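Local coordinates for MaoC family protein (Mycobacterium tuberculosis H37Rv, PDB 3KHP) that probably catalyses the reversible hydration of trans-2-enoyl thioesters to (3R)-3-hydroxyacyl thioesters, as a MaoC-type hydratase 2 relative, at residues A[71-74]-A[75-79]; A[97-101]-A[102-106]; A[205-209]-A[210-214]; A[240-243]-A[244-248]. One frame throughout, in Å; residues are numbered along the deposited sequence.

Contact 1 of 4, residues A[71-74]-A[75-79]; sequences QQVL and PTYAV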
# COMPACT_ATOMS: atom_id res chain seq x y z
N GLN A 71 -16.78 -5.39 4.49
CA GLN A 71 -15.81 -4.31 4.41
C GLN A 71 -16.49 -2.97 4.68
O GLN A 71 -17.55 -2.69 4.13
CB GLN A 71 -15.13 -4.27 3.04
CG GLN A 71 -13.88 -3.38 3.06
CD GLN A 71 -13.31 -3.22 1.72
OE1 GLN A 71 -13.55 -4.05 0.84
NE2 GLN A 71 -12.54 -2.15 1.52
N GLN A 72 -15.88 -2.18 5.55
CA GLN A 72 -16.15 -0.76 5.69
C GLN A 72 -14.97 0.08 5.10
O GLN A 72 -13.82 -0.37 5.08
CB GLN A 72 -16.29 -0.41 7.17
CG GLN A 72 -17.43 -1.10 7.86
CD GLN A 72 -17.63 -0.60 9.27
OE1 GLN A 72 -17.87 0.58 9.48
NE2 GLN A 72 -17.53 -1.50 10.24
N VAL A 73 -15.27 1.30 4.66
CA VAL A 73 -14.30 2.22 4.05
C VAL A 73 -14.08 3.38 4.99
O VAL A 73 -15.02 3.96 5.50
CB VAL A 73 -14.81 2.72 2.70
CG1 VAL A 73 -13.82 3.73 2.09
CG2 VAL A 73 -14.99 1.55 1.77
N LEU A 74 -12.84 3.72 5.27
CA LEU A 74 -12.65 4.85 6.17
C LEU A 74 -13.17 6.15 5.53
O LEU A 74 -13.08 6.34 4.30
CB LEU A 74 -11.20 4.99 6.57
CG LEU A 74 -10.67 3.82 7.40
CD1 LEU A 74 -9.16 3.81 7.38
CD2 LEU A 74 -11.23 3.86 8.76
N PRO A 75 -13.78 7.01 6.34
CA PRO A 75 -14.41 8.19 5.71
C PRO A 75 -13.35 9.17 5.20
O PRO A 75 -13.61 9.89 4.24
CB PRO A 75 -15.28 8.80 6.82
CG PRO A 75 -14.73 8.26 8.08
CD PRO A 75 -14.19 6.87 7.74
N THR A 76 -12.17 9.14 5.80
CA THR A 76 -11.08 9.96 5.28
C THR A 76 -10.64 9.54 3.89
O THR A 76 -9.88 10.27 3.24
CB THR A 76 -9.85 9.96 6.15
OG1 THR A 76 -9.31 8.64 6.21
CG2 THR A 76 -10.15 10.51 7.52
N TYR A 77 -11.13 8.39 3.41
CA TYR A 77 -10.93 8.04 1.99
C TYR A 77 -11.52 9.13 1.05
O TYR A 77 -11.17 9.18 -0.11
CB TYR A 77 -11.46 6.64 1.67
CG TYR A 77 -11.08 6.14 0.30
CD1 TYR A 77 -9.76 5.82 -0.01
CD2 TYR A 77 -12.04 6.03 -0.71
CE1 TYR A 77 -9.39 5.40 -1.29
CE2 TYR A 77 -11.68 5.61 -2.01
CZ TYR A 77 -10.35 5.29 -2.28
OH TYR A 77 -10.01 4.90 -3.53
N ALA A 78 -12.39 10.01 1.54
CA ALA A 78 -12.90 11.11 0.69
C ALA A 78 -11.76 11.97 0.10
O ALA A 78 -11.91 12.50 -0.97
CB ALA A 78 -13.86 11.99 1.42
N VAL A 79 -10.63 12.06 0.77
CA VAL A 79 -9.53 12.85 0.25
C VAL A 79 -8.88 12.24 -0.98
O VAL A 79 -8.27 12.98 -1.76
CB VAL A 79 -8.47 13.18 1.31
CG1 VAL A 79 -9.13 13.92 2.52
CG2 VAL A 79 -7.69 11.94 1.73
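Val-73 overlaps the root of the Tyr-77 side chain: its CG1 methyl lies 3.8 Å from Tyr-77 CB and 4.0 Å from Tyr-77 CD2. The two meet across one 3-10 turn, residues 75-77, which leads directly into helix 78-81. The chain arrives in extended form, and the turn is closed by a backbone bond from Tyr-77 N to Leu-74 O, 3.0 Å long with an angle of 151° at the hydrogen. The donor stands well above the carbonyl plane, 57° out of it. Pro-75, whose nitrogen carries no hydrogen, opens the turn, and its CD sits 3.7 Å from Leu-74 CB, as neighbours across a peptide bond. Tyr-77 has CG anti to its backbone N (chi1 -170°), which carries the hydroxyl end away from 71-74 while CB and CD2 stay beside Val-73 CG1; the two side chains meet obliquely.

Beyond the turn, helix 42-51 contributes Tyr-48, whose OH is hydrogen-bonded to Thr-76 OG1 and whose ring packs edge-to-face with Tyr-77. Trp-40 makes a second edge-to-face pair with that ring, while Leu-74 and Pro-75 rest on helix 231-245. All five touching residues are buried, in the turn that leads into helix 78-81. Thr-76 OG1, held by Tyr-48 OH, lies 4.1 Å from Leu-74 CB.

Contact 2 of 4, residues A[97-101]-A[102-106]; sequences AALLH and GSQGI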
# COMPACT_ATOMS: atom_id res chain seq x y z
N ALA A 97 -1.43 20.35 -2.89
CA ALA A 97 -1.34 19.36 -1.81
C ALA A 97 -0.35 19.69 -0.67
O ALA A 97 -0.24 18.92 0.27
CB ALA A 97 -1.01 17.96 -2.41
N ALA A 98 0.33 20.84 -0.72
CA ALA A 98 1.23 21.26 0.37
C ALA A 98 0.42 21.77 1.56
O ALA A 98 0.14 22.95 1.67
CB ALA A 98 2.25 22.36 -0.12
N LEU A 99 0.08 20.87 2.47
CA LEU A 99 -0.93 21.15 3.52
C LEU A 99 -0.42 21.77 4.80
O LEU A 99 -1.21 22.16 5.64
CB LEU A 99 -1.69 19.87 3.84
CG LEU A 99 -2.67 19.44 2.75
CD1 LEU A 99 -3.07 18.01 2.97
CD2 LEU A 99 -3.91 20.36 2.73
N LEU A 100 0.89 21.89 4.98
CA LEU A 100 1.44 22.47 6.20
C LEU A 100 0.92 23.87 6.52
O LEU A 100 0.91 24.75 5.68
CB LEU A 100 2.96 22.48 6.13
CG LEU A 100 3.64 22.72 7.49
CD1 LEU A 100 3.15 21.71 8.56
CD2 LEU A 100 5.18 22.68 7.34
N HIS A 101 0.48 24.06 7.76
CA HIS A 101 -0.22 25.27 8.23
C HIS A 101 -1.63 25.37 7.67
O HIS A 101 -2.43 26.17 8.14
CB HIS A 101 0.58 26.54 7.92
CG HIS A 101 2.02 26.42 8.29
ND1 HIS A 101 2.46 26.50 9.59
CD2 HIS A 101 3.12 26.17 7.54
CE1 HIS A 101 3.77 26.33 9.63
NE2 HIS A 101 4.19 26.12 8.40
N GLY A 102 -1.92 24.53 6.68
CA GLY A 102 -3.23 24.48 6.07
C GLY A 102 -4.16 23.56 6.83
O GLY A 102 -3.84 23.11 7.92
N SER A 103 -5.32 23.29 6.24
CA SER A 103 -6.35 22.47 6.84
C SER A 103 -7.01 21.58 5.84
O SER A 103 -7.00 21.88 4.67
CB SER A 103 -7.42 23.34 7.47
OG SER A 103 -6.88 23.91 8.61
N GLN A 104 -7.59 20.48 6.32
CA GLN A 104 -8.41 19.58 5.49
C GLN A 104 -9.70 19.21 6.20
O GLN A 104 -9.70 18.84 7.37
CB GLN A 104 -7.65 18.30 5.18
CG GLN A 104 -8.41 17.30 4.30
CD GLN A 104 -8.54 17.82 2.89
OE1 GLN A 104 -7.55 18.34 2.32
NE2 GLN A 104 -9.75 17.69 2.30
N GLY A 105 -10.81 19.29 5.49
CA GLY A 105 -12.11 18.90 6.01
C GLY A 105 -12.74 17.93 5.05
O GLY A 105 -12.47 17.96 3.83
N ILE A 106 -13.52 17.00 5.59
CA ILE A 106 -14.31 16.14 4.76
C ILE A 106 -15.71 16.11 5.34
O ILE A 106 -15.89 16.29 6.51
CB ILE A 106 -13.72 14.73 4.64
CG1 ILE A 106 -13.83 14.00 5.97
CG2 ILE A 106 -12.28 14.73 4.12
CD1 ILE A 106 -13.38 12.60 5.90
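Leu-99 and Gly-102 are joined by the bond that closes a type II beta turn: Gly-102 N donates to Leu-99 O over 2.7 Å, bent to 134° at the hydrogen, with the donor above the carbonyl plane. The backbone angles fit the assignment. Leu-100 is extended, and His-101 takes the positive phi (72°) of the next position; its side chain points away, though CB stays 3.4 Å from Gly-102 N.

The side-chain part is lighter. Leu-99 CD2 comes within 4.0 Å of Ser-103 O and 4.2 Å of Gln-104 OE1, so one methyl reaches the start of the strand at van der Waals range. With CG anti to the carbonyl carbon (chi1 -73°) and the chain extended at chi2, CD2 is the branch that reaches the strand.

Gln-104 is positioned in turn by its own polar end. Its chain folds at chi2, and NE2 reaches back to Gly-105 O at 3.1 Å, meeting it from above the carbonyl plane, while OE1 pairs with Thr-158 OG1. Both ends of this buried amide are therefore engaged, which restrains its rotation.

The turn thus delivers the chain into strand 103-108, which lies antiparallel between strands 152-162 and 254-261; helix 231-245 covers Leu-99 and Gln-104 through Leu-232, and Val-79 of helix 78-81 packs on Gln-104.

Contact 3 of 4, residues A[205-209]-A[210-214]; sequences SGDRN and PLHSD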
# COMPACT_ATOMS: atom_id res chain seq x y z
N SER A 205 -1.61 5.06 -2.45
CA SER A 205 -2.95 5.60 -2.68
C SER A 205 -2.89 6.87 -3.58
O SER A 205 -3.92 7.51 -3.79
CB SER A 205 -3.69 5.87 -1.36
OG SER A 205 -3.95 4.65 -0.67
N GLY A 206 -1.71 7.23 -4.10
CA GLY A 206 -1.60 8.20 -5.21
C GLY A 206 -0.57 9.30 -5.07
O GLY A 206 -0.08 9.80 -6.08
N ASP A 207 -0.23 9.70 -3.84
CA ASP A 207 0.71 10.82 -3.65
C ASP A 207 2.16 10.34 -3.60
O ASP A 207 2.72 9.99 -2.55
CB ASP A 207 0.35 11.66 -2.44
CG ASP A 207 1.27 12.84 -2.26
OD1 ASP A 207 2.23 12.94 -3.01
OD2 ASP A 207 1.07 13.66 -1.34
N ARG A 208 2.77 10.36 -4.78
CA ARG A 208 4.15 9.84 -5.01
C ARG A 208 5.24 10.86 -4.72
O ARG A 208 6.42 10.60 -5.00
CB ARG A 208 4.29 9.38 -6.48
CG ARG A 208 3.24 8.36 -6.93
CD ARG A 208 3.35 7.01 -6.17
NE ARG A 208 2.58 5.97 -6.84
CZ ARG A 208 2.96 5.33 -7.94
NH1 ARG A 208 4.13 5.60 -8.50
NH2 ARG A 208 2.18 4.43 -8.48
N ASN A 209 4.87 12.00 -4.18
CA ASN A 209 5.82 13.08 -3.95
C ASN A 209 7.01 12.58 -3.14
O ASN A 209 6.84 12.03 -2.09
CB ASN A 209 5.15 14.27 -3.25
CG ASN A 209 6.11 15.50 -3.13
OD1 ASN A 209 7.20 15.39 -2.56
ND2 ASN A 209 5.72 16.63 -3.75
N PRO A 210 8.23 12.79 -3.62
CA PRO A 210 9.36 12.13 -2.97
C PRO A 210 9.77 12.73 -1.64
O PRO A 210 10.62 12.18 -0.95
CB PRO A 210 10.48 12.26 -3.98
CG PRO A 210 10.08 13.40 -4.84
CD PRO A 210 8.60 13.33 -4.93
N LEU A 211 9.19 13.83 -1.28
CA LEU A 211 9.32 14.34 0.08
C LEU A 211 9.02 13.22 1.13
O LEU A 211 9.57 13.20 2.22
CB LEU A 211 8.34 15.49 0.22
CG LEU A 211 8.07 16.15 1.56
CD1 LEU A 211 9.36 16.67 2.14
CD2 LEU A 211 7.03 17.26 1.30
N HIS A 212 8.15 12.28 0.79
CA HIS A 212 7.74 11.27 1.74
C HIS A 212 8.46 9.94 1.58
O HIS A 212 8.29 9.07 2.43
CB HIS A 212 6.21 11.04 1.65
CG HIS A 212 5.43 12.30 1.61
ND1 HIS A 212 5.35 13.16 2.68
CD2 HIS A 212 4.71 12.87 0.62
CE1 HIS A 212 4.59 14.20 2.36
NE2 HIS A 212 4.20 14.06 1.10
N SER A 213 9.26 9.77 0.52
CA SER A 213 9.85 8.47 0.18
C SER A 213 11.35 8.40 -0.14
O SER A 213 11.94 7.30 -0.10
CB SER A 213 9.08 7.87 -0.98
OG SER A 213 9.19 8.69 -2.12
N ASP A 214 11.98 9.55 -0.41
CA ASP A 214 13.38 9.61 -0.82
C ASP A 214 14.15 10.47 0.14
O ASP A 214 13.93 11.65 0.21
CB ASP A 214 13.46 10.22 -2.20
CG ASP A 214 14.87 10.25 -2.74
OD1 ASP A 214 15.80 9.61 -2.16
OD2 ASP A 214 15.04 10.91 -3.75
O HOH W 1 2.66 15.36 -0.56
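Asn-209 and Leu-211 form the tight part of this contact. The amide oxygen OD1 of Asn-209 takes the backbone N of Leu-211 at 2.8 Å, with an angle of 157° at the hydrogen and the donor in the carbonyl plane. With CG anti to the backbone N (chi1 -174°), the amide lies across Pro-210, its OD1 3.4 Å from Pro-210 CD. The main-chain oxygen of Asn-209 works too, accepting His-212 N at 3.2 Å in a nearly straight 173° bond. One residue thereby grips two successive N-H groups. Upstream, an Asx turn sets it in place: Asp-207 OD1 accepts Asn-209 N at 3.0 Å.

The more widely spaced part is the pairing of Asp-207 with His-212, which meet through a water. Carboxylate and imidazole planes stand at right angles, and Asp-207 OD2 is 4.0 Å from His-212 NE2, too far for direct bonding. The water donates to Asp-207 OD2 at 2.5 Å and lies in the imidazole plane 2.6 Å from His-212 NE2. ND1 bonds Ile-228 O and the ring stacks on His-230, which together restrain its rotation. Arg-208 points away from 210-214 and forms salt bridges with Asp-42 and Glu-64 of the second subunit.

The sequence SGDRNPLH matches the hydratase 2 motif, in whose characterised members the Asp and His hold the water used in catalysis; the bridged water here is consistent with that role.

Contact 4 of 4, residues A[240-243]-A[244-248]; sequences RALV and AELGG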
# COMPACT_ATOMS: atom_id res chain seq x y z
N ARG A 240 -8.96 7.10 12.06
CA ARG A 240 -9.17 5.76 12.59
C ARG A 240 -9.44 5.84 14.07
O ARG A 240 -10.34 5.17 14.59
CB ARG A 240 -7.95 4.87 12.36
CG ARG A 240 -7.85 4.26 11.00
CD ARG A 240 -7.11 2.91 11.04
NE ARG A 240 -5.71 3.15 11.27
CZ ARG A 240 -4.97 2.69 12.26
NH1 ARG A 240 -5.45 1.88 13.20
NH2 ARG A 240 -3.69 3.05 12.31
N ALA A 241 -8.64 6.66 14.77
CA ALA A 241 -8.86 6.85 16.20
C ALA A 241 -10.28 7.40 16.46
O ALA A 241 -10.93 7.02 17.43
CB ALA A 241 -7.83 7.74 16.78
N LEU A 242 -10.79 8.25 15.57
CA LEU A 242 -12.09 8.85 15.83
C LEU A 242 -13.21 7.87 15.53
O LEU A 242 -14.19 7.80 16.25
CB LEU A 242 -12.26 10.16 15.03
CG LEU A 242 -11.20 11.21 15.38
CD1 LEU A 242 -11.15 12.29 14.30
CD2 LEU A 242 -11.40 11.84 16.79
N VAL A 243 -13.06 7.09 14.46
CA VAL A 243 -13.96 6.03 14.15
C VAL A 243 -14.12 5.04 15.31
O VAL A 243 -15.24 4.63 15.62
CB VAL A 243 -13.50 5.30 12.93
CG1 VAL A 243 -14.23 3.92 12.78
CG2 VAL A 243 -13.74 6.17 11.72
N ALA A 244 -13.01 4.68 15.95
CA ALA A 244 -13.04 3.77 17.08
C ALA A 244 -13.73 4.40 18.30
O ALA A 244 -14.67 3.82 18.87
CB ALA A 244 -11.62 3.28 17.45
N GLU A 245 -13.25 5.55 18.72
CA GLU A 245 -13.67 6.12 19.99
C GLU A 245 -15.09 6.70 19.99
O GLU A 245 -15.80 6.52 20.96
CB GLU A 245 -12.72 7.24 20.41
CG GLU A 245 -13.25 8.05 21.61
CD GLU A 245 -13.43 7.19 22.87
OE1 GLU A 245 -12.79 6.14 22.96
OE2 GLU A 245 -14.19 7.57 23.77
N LEU A 246 -15.43 7.44 18.93
CA LEU A 246 -16.69 8.18 18.79
C LEU A 246 -17.67 7.49 17.88
O LEU A 246 -18.87 7.64 18.04
CB LEU A 246 -16.45 9.58 18.17
CG LEU A 246 -15.53 10.55 18.93
CD1 LEU A 246 -15.24 11.82 18.09
CD2 LEU A 246 -16.13 10.88 20.31
N GLY A 247 -17.18 6.77 16.88
CA GLY A 247 -18.07 6.10 15.95
C GLY A 247 -18.38 4.64 16.28
O GLY A 247 -19.07 3.97 15.54
N GLY A 248 -17.81 4.15 17.36
CA GLY A 248 -18.08 2.81 17.81
C GLY A 248 -17.52 1.81 16.85
O GLY A 248 -18.02 0.70 16.74
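Leu-242 and Leu-246 lie side by side at the end of helix 231-245, Leu-246 just past its last residue, pointing the same way, with Leu-242 CD2 4.1 Å from Leu-246 CD1. Both have CG anti to the carbonyl carbon (chi1 -60° in each), and this shared torsion, one helical turn apart, lets the two chains run alongside. They form one apolar ridge against the sheet, where strand 298-308 presents Val-306 to both.

Backbone bonds make up the second group. Ala-244 N donates to Arg-240 O and Glu-245 N to Ala-241 O, each over 3.0 Å, as in a regular alpha helix. The pattern then changes at Leu-242 O, which accepts two donors: Leu-246 N at 3.0 Å, one helical step on, and Gly-247 N at 3.2 Å, one residue further. The longer of these reaches the oxygen in its carbonyl plane, the other is tilted from it. The second donor, five residues on, marks the change from the regular i+4 pattern at the helix end. Gly-248 follows with positive phi (68°), the first residue past the helix to leave helical angles.

Polar side chains form the third group, and their partners lie outside 240-248. Arg-240 NE bonds Val-52 O, and Glu-245 OE2 makes a salt bridge with Arg-277 of strand 271-279.

Chemically, the C-terminal end of a helix gathers carbonyl oxygens and would tend to carry a partial negative charge. The shared acceptor at Leu-242 O satisfies the N-H groups of both Leu-246 and Gly-247, and the Arg-277 partner may offset the charge of Glu-245 so near that end.

In the fold
Contact 1 joins two of the others. Its Val-79 CG1 packs 3.6 Å from Ile-106 CG2 of contact 2, where helix 78-81 lies on strand 103-108, and its Leu-74 CD1 lies 3.9 Å from Arg-240 CG of contact 4, so the turn bridges the hydratase 2 N-terminal and MaoC-like parts of the chain. Contact 3, which carries the hydratase motif and its bridging water, stands apart: nearest atoms are about 5 Å from contact 2, about 6 Å from contact 1 and about 12 Å from contact 4. The helix end of contact 4, centred 27 Å from contact 3, is thus remote structural packing, while contacts 1 and 2 lie nearer the probable active site.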